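Local coordinates for protein ArCE4A (Arthrobacter sp. AW19M34-1, PDB 5LFZ) that probably removes acetyl groups from chitin-type or related N-acetylated carbohydrates as a metal-dependent polysaccharide deacetylase of carbohydrate esterase family 4, at residues V19-F31 / L190-L203. Sequence-based numbering, arbitrary orientation.
Sequences VDCATTKCVALTF and LHDAGYTLVTVDQL
V27 lays its CG2 methyl over one face of the Y195 ring, a CH-pi contact with the methyl 4.0 Å from the centroid of that ring. An aromatic ring suits this place because its flat face can take a methyl of a beta-branched strand residue, here 30° off the ring normal, while K25 O lies at its edge. In the V27 conformer described, chi1 of 165° sets CG1 anti to the backbone N and turns CG2 to the ring. Cut back to an alanine, Y195 would probably leave V27 CG2 without its aromatic partner and open a gap beside the strand. Alongside, the backbones pair in parallel: T196 N donates to K25 O, V27 N to T196 O, and V198 N to V27 O at 3.0 Å. G194, with its positive phi, closes helix 177-192 in a Schellman motif.

On the sheet face of C26 and T196, V198 CG1 meets the C21-C26 disulfide, 3.9 Å from C26 SG, while L203 CD1 meets C26 CB at 3.7 Å and L203 CD2 the small A28 CB. V19 CG1 and T196 CG2 approach tip to tip. On the opposite face, with V27 and L197, the side chains of L29 and L190 run past each other, L29 CD2 3.6 Å from L190 CD1. A capping box starts helix 200-203: T199 N bonds nearly straight to Q202 OE1, and the threonine hydroxyl, OG1, accepts weakly from Q202 N. Where direct pairing ends, a water accepts from L29 N within reach of V198 O. Thus directional backbone bonds set the register of strands 26-32 and 196-197 in the NodB-type barrel, apolar groups pack on both faces, and the disulfide, tying the N-terminal loop to the first strand, gives V198 a sulfur surface.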
loop_
_atom_site.group_PDB
_atom_site.type_symbol
_atom_site.label_atom_id
_atom_site.label_comp_id
_atom_site.label_asym_id
_atom_site.label_seq_id
_atom_site.Cartn_x
_atom_site.Cartn_y
_atom_site.Cartn_z
ATOM N N VAL A 19 11.279 -0.231 14.722
ATOM C CA VAL A 19 10.427 -1.276 15.281
ATOM C C VAL A 19 10.933 -2.672 14.909
ATOM O O VAL A 19 11.313 -2.921 13.767
ATOM C CB VAL A 19 8.962 -1.127 14.798
ATOM C CG1 VAL A 19 8.046 -2.074 15.560
ATOM C CG2 VAL A 19 8.489 0.309 14.958
ATOM N N ASP A 20 10.939 -3.577 15.881
ATOM C CA ASP A 20 11.320 -4.963 15.630
ATOM C C ASP A 20 10.074 -5.838 15.538
ATOM O O ASP A 20 9.529 -6.257 16.556
ATOM C CB ASP A 20 12.256 -5.470 16.731
ATOM C CG ASP A 20 12.571 -6.949 16.598
ATOM O OD1 ASP A 20 12.452 -7.489 15.479
ATOM O OD2 ASP A 20 12.944 -7.574 17.615
ATOM N N CYS A 21 9.633 -6.118 14.314
ATOM C CA CYS A 21 8.399 -6.870 14.099
ATOM C C CYS A 21 8.571 -8.377 14.252
ATOM O O CYS A 21 7.616 -9.138 14.086
ATOM C CB CYS A 21 7.826 -6.557 12.717
ATOM S SG CYS A 21 7.289 -4.852 12.548
ATOM N N ALA A 22 9.786 -8.812 14.570
ATOM C CA ALA A 22 10.017 -10.216 14.884
ATOM C C ALA A 22 9.488 -10.516 16.282
ATOM O O ALA A 22 9.117 -11.648 16.593
ATOM C CB ALA A 22 11.494 -10.556 14.779
ATOM N N THR A 23 9.444 -9.483 17.117
ATOM C CA THR A 23 8.972 -9.617 18.489
ATOM C C THR A 23 7.710 -8.790 18.735
ATOM O O THR A 23 6.769 -9.255 19.381
ATOM C CB THR A 23 10.056 -9.188 19.489
ATOM O OG1 THR A 23 10.386 -7.810 19.273
ATOM C CG2 THR A 23 11.304 -10.033 19.310
ATOM N N THR A 24 7.701 -7.565 18.217
ATOM C CA THR A 24 6.572 -6.654 18.386
ATOM C C THR A 24 5.433 -7.040 17.445
ATOM O O THR A 24 5.665 -7.454 16.311
ATOM C CB THR A 24 6.998 -5.185 18.138
ATOM O OG1 THR A 24 8.066 -4.843 19.032
ATOM C CG2 THR A 24 5.841 -4.219 18.358
ATOM N N LYS A 25 4.200 -6.929 17.928
ATOM C CA LYS A 25 3.038 -7.285 17.122
ATOM C C LYS A 25 2.737 -6.193 16.107
ATOM O O LYS A 25 2.125 -5.172 16.426
ATOM C CB LYS A 25 1.824 -7.538 18.009
ATOM C CG LYS A 25 2.025 -8.664 19.003
ATOM C CD LYS A 25 0.844 -8.765 19.944
ATOM C CE LYS A 25 1.302 -8.975 21.374
ATOM N NZ LYS A 25 0.140 -9.154 22.287
ATOM N N CYS A 26 3.178 -6.427 14.878
ATOM C CA CYS A 26 3.078 -5.442 13.802
ATOM C C CYS A 26 1.955 -5.683 12.803
ATOM O O CYS A 26 1.601 -6.818 12.494
ATOM C CB CYS A 26 4.399 -5.377 13.022
ATOM S SG CYS A 26 5.813 -4.758 13.955
ATOM N N VAL A 27 1.413 -4.577 12.305
ATOM C CA VAL A 27 0.419 -4.577 11.243
ATOM C C VAL A 27 0.791 -3.473 10.252
ATOM O O VAL A 27 1.246 -2.405 10.669
ATOM C CB VAL A 27 -1.002 -4.352 11.804
ATOM C CG1 VAL A 27 -1.974 -3.979 10.704
ATOM C CG2 VAL A 27 -1.481 -5.593 12.549
ATOM N N ALA A 28 0.628 -3.729 8.954
ATOM C CA ALA A 28 0.848 -2.684 7.958
ATOM C C ALA A 28 -0.458 -2.250 7.305
ATOM O O ALA A 28 -1.113 -3.041 6.621
ATOM C CB ALA A 28 1.837 -3.164 6.897
ATOM N N LEU A 29 -0.846 -0.997 7.529
ATOM C CA LEU A 29 -1.975 -0.396 6.813
ATOM C C LEU A 29 -1.519 -0.037 5.413
ATOM O O LEU A 29 -0.494 0.626 5.250
ATOM C CB LEU A 29 -2.480 0.863 7.519
ATOM C CG LEU A 29 -2.990 0.733 8.951
ATOM C CD1 LEU A 29 -3.603 2.053 9.401
ATOM C CD2 LEU A 29 -3.987 -0.404 9.042
ATOM N N THR A 30 -2.259 -0.474 4.399
ATOM C CA THR A 30 -1.892 -0.154 3.024
ATOM C C THR A 30 -3.096 0.397 2.259
ATOM O O THR A 30 -4.248 0.019 2.512
ATOM C CB THR A 30 -1.290 -1.381 2.274
ATOM O OG1 THR A 30 -2.301 -2.366 2.038
ATOM C CG2 THR A 30 -0.144 -2.009 3.073
ATOM N N PHE A 31 -2.819 1.317 1.342
ATOM C CA PHE A 31 -3.864 1.996 0.577
ATOM C C PHE A 31 -3.552 1.947 -0.910
ATOM O O PHE A 31 -2.486 2.397 -1.333
ATOM C CB PHE A 31 -4.005 3.450 1.021
ATOM C CG PHE A 31 -4.402 3.616 2.462
ATOM C CD1 PHE A 31 -5.738 3.602 2.835
ATOM C CD2 PHE A 31 -3.438 3.783 3.444
ATOM C CE1 PHE A 31 -6.097 3.762 4.154
ATOM C CE2 PHE A 31 -3.794 3.937 4.766
ATOM C CZ PHE A 31 -5.124 3.926 5.123
ATOM N N LEU A 190 -6.870 -0.505 16.350
ATOM C CA LEU A 190 -5.715 -1.384 16.178
ATOM C C LEU A 190 -4.702 -1.155 17.300
ATOM O O LEU A 190 -4.127 -2.107 17.834
ATOM C CB LEU A 190 -5.063 -1.175 14.804
ATOM C CG LEU A 190 -5.847 -1.773 13.630
ATOM C CD1 LEU A 190 -5.260 -1.304 12.311
ATOM C CD2 LEU A 190 -5.874 -3.301 13.709
ATOM N N HIS A 191 -4.494 0.104 17.672
ATOM C CA HIS A 191 -3.661 0.412 18.831
ATOM C C HIS A 191 -4.228 -0.206 20.104
ATOM O O HIS A 191 -3.502 -0.813 20.888
ATOM C CB HIS A 191 -3.524 1.920 19.014
ATOM C CG HIS A 191 -2.525 2.552 18.098
ATOM N ND1 HIS A 191 -2.490 3.908 17.857
ATOM C CD2 HIS A 191 -1.517 2.014 17.370
ATOM C CE1 HIS A 191 -1.503 4.180 17.023
ATOM N NE2 HIS A 191 -0.899 3.048 16.710
ATOM N N ASP A 192 -5.530 -0.045 20.311
ATOM C CA ASP A 192 -6.163 -0.559 21.515
ATOM C C ASP A 192 -6.111 -2.088 21.537
ATOM O O ASP A 192 -6.154 -2.705 22.598
ATOM C CB ASP A 192 -7.606 -0.070 21.610
ATOM C CG ASP A 192 -8.216 -0.339 22.963
ATOM O OD1 ASP A 192 -7.483 -0.287 23.970
ATOM O OD2 ASP A 192 -9.431 -0.597 23.026
ATOM N N ALA A 193 -5.998 -2.689 20.357
ATOM C CA ALA A 193 -5.914 -4.139 20.242
ATOM C C ALA A 193 -4.475 -4.644 20.401
ATOM O O ALA A 193 -4.221 -5.851 20.322
ATOM C CB ALA A 193 -6.489 -4.593 18.911
ATOM N N GLY A 194 -3.541 -3.720 20.620
ATOM C CA GLY A 194 -2.167 -4.064 20.955
ATOM C C GLY A 194 -1.178 -4.069 19.802
ATOM O O GLY A 194 -0.036 -4.506 19.960
ATOM N N TYR A 195 -1.605 -3.574 18.646
ATOM C CA TYR A 195 -0.750 -3.574 17.463
ATOM C C TYR A 195 0.085 -2.315 17.321
ATOM O O TYR A 195 -0.302 -1.232 17.768
ATOM C CB TYR A 195 -1.594 -3.757 16.200
ATOM C CG TYR A 195 -2.319 -5.074 16.169
ATOM C CD1 TYR A 195 -1.626 -6.261 15.995
ATOM C CD2 TYR A 195 -3.693 -5.133 16.327
ATOM C CE1 TYR A 195 -2.288 -7.477 15.972
ATOM C CE2 TYR A 195 -4.362 -6.339 16.307
ATOM C CZ TYR A 195 -3.658 -7.508 16.133
ATOM O OH TYR A 195 -4.331 -8.709 16.120
ATOM N N THR A 196 1.242 -2.480 16.687
ATOM C CA THR A 196 2.096 -1.373 16.295
ATOM C C THR A 196 1.996 -1.252 14.783
ATOM O O THR A 196 2.111 -2.246 14.075
ATOM C CB THR A 196 3.548 -1.596 16.733
ATOM O OG1 THR A 196 3.618 -1.582 18.166
ATOM C CG2 THR A 196 4.470 -0.512 16.168
ATOM N N LEU A 197 1.742 -0.042 14.296
ATOM C CA LEU A 197 1.477 0.156 12.876
ATOM C C LEU A 197 2.771 0.563 12.189
ATOM O O LEU A 197 3.452 1.489 12.631
ATOM C CB LEU A 197 0.384 1.202 12.677
ATOM C CG LEU A 197 -0.883 0.919 13.500
ATOM C CD1 LEU A 197 -1.947 1.979 13.300
ATOM C CD2 LEU A 197 -1.447 -0.433 13.152
ATOM N N VAL A 198 3.117 -0.144 11.117
ATOM C CA VAL A 198 4.417 0.026 10.468
ATOM C C VAL A 198 4.287 0.095 8.952
ATOM O O VAL A 198 3.251 -0.250 8.399
ATOM C CB VAL A 198 5.388 -1.130 10.813
ATOM C CG1 VAL A 198 5.655 -1.202 12.311
ATOM C CG2 VAL A 198 4.854 -2.462 10.282
ATOM N N THR A 199 5.350 0.530 8.279
ATOM C CA THR A 199 5.382 0.466 6.822
ATOM C C THR A 199 5.681 -0.966 6.401
ATOM O O THR A 199 6.105 -1.776 7.221
ATOM C CB THR A 199 6.442 1.400 6.221
ATOM O OG1 THR A 199 7.737 1.004 6.686
ATOM C CG2 THR A 199 6.171 2.846 6.619
ATOM N N VAL A 200 5.456 -1.277 5.130
ATOM C CA VAL A 200 5.724 -2.613 4.618
ATOM C C VAL A 200 7.205 -2.957 4.778
ATOM O O VAL A 200 7.562 -4.086 5.135
ATOM C CB VAL A 200 5.286 -2.730 3.138
ATOM C CG1 VAL A 200 5.847 -3.980 2.499
ATOM C CG2 VAL A 200 3.760 -2.716 3.040
ATOM N N ASP A 201 8.059 -1.964 4.557
ATOM C CA ASP A 201 9.498 -2.134 4.714
ATOM C C ASP A 201 9.837 -2.613 6.123
ATOM O O ASP A 201 10.544 -3.604 6.297
ATOM C CB ASP A 201 10.218 -0.825 4.412
ATOM C CG ASP A 201 11.698 -1.014 4.224
ATOM O OD1 ASP A 201 12.126 -1.262 3.078
ATOM O OD2 ASP A 201 12.432 -0.927 5.229
ATOM N N GLN A 202 9.313 -1.911 7.123
ATOM C CA GLN A 202 9.534 -2.284 8.519
ATOM C C GLN A 202 8.976 -3.665 8.832
ATOM O O GLN A 202 9.592 -4.439 9.569
ATOM C CB GLN A 202 8.899 -1.262 9.458
ATOM C CG GLN A 202 9.409 0.159 9.314
ATOM C CD GLN A 202 8.646 1.124 10.208
ATOM O OE1 GLN A 202 7.522 1.523 9.895
ATOM N NE2 GLN A 202 9.248 1.488 11.337
ATOM N N LEU A 203 7.807 -3.961 8.272
ATOM C CA LEU A 203 7.127 -5.224 8.524
ATOM C C LEU A 203 7.987 -6.407 8.097
ATOM O O LEU A 203 8.049 -7.424 8.792
ATOM C CB LEU A 203 5.780 -5.263 7.799
ATOM C CG LEU A 203 4.953 -6.525 8.049
ATOM C CD1 LEU A 203 4.493 -6.582 9.494
ATOM C CD2 LEU A 203 3.770 -6.567 7.113
HETATM O O HOH W 1 10.974 -5.102 11.659
HETATM O O HOH W 2 2.090 0.093 5.919
HETATM O O HOH W 3 0.708 0.893 9.005
#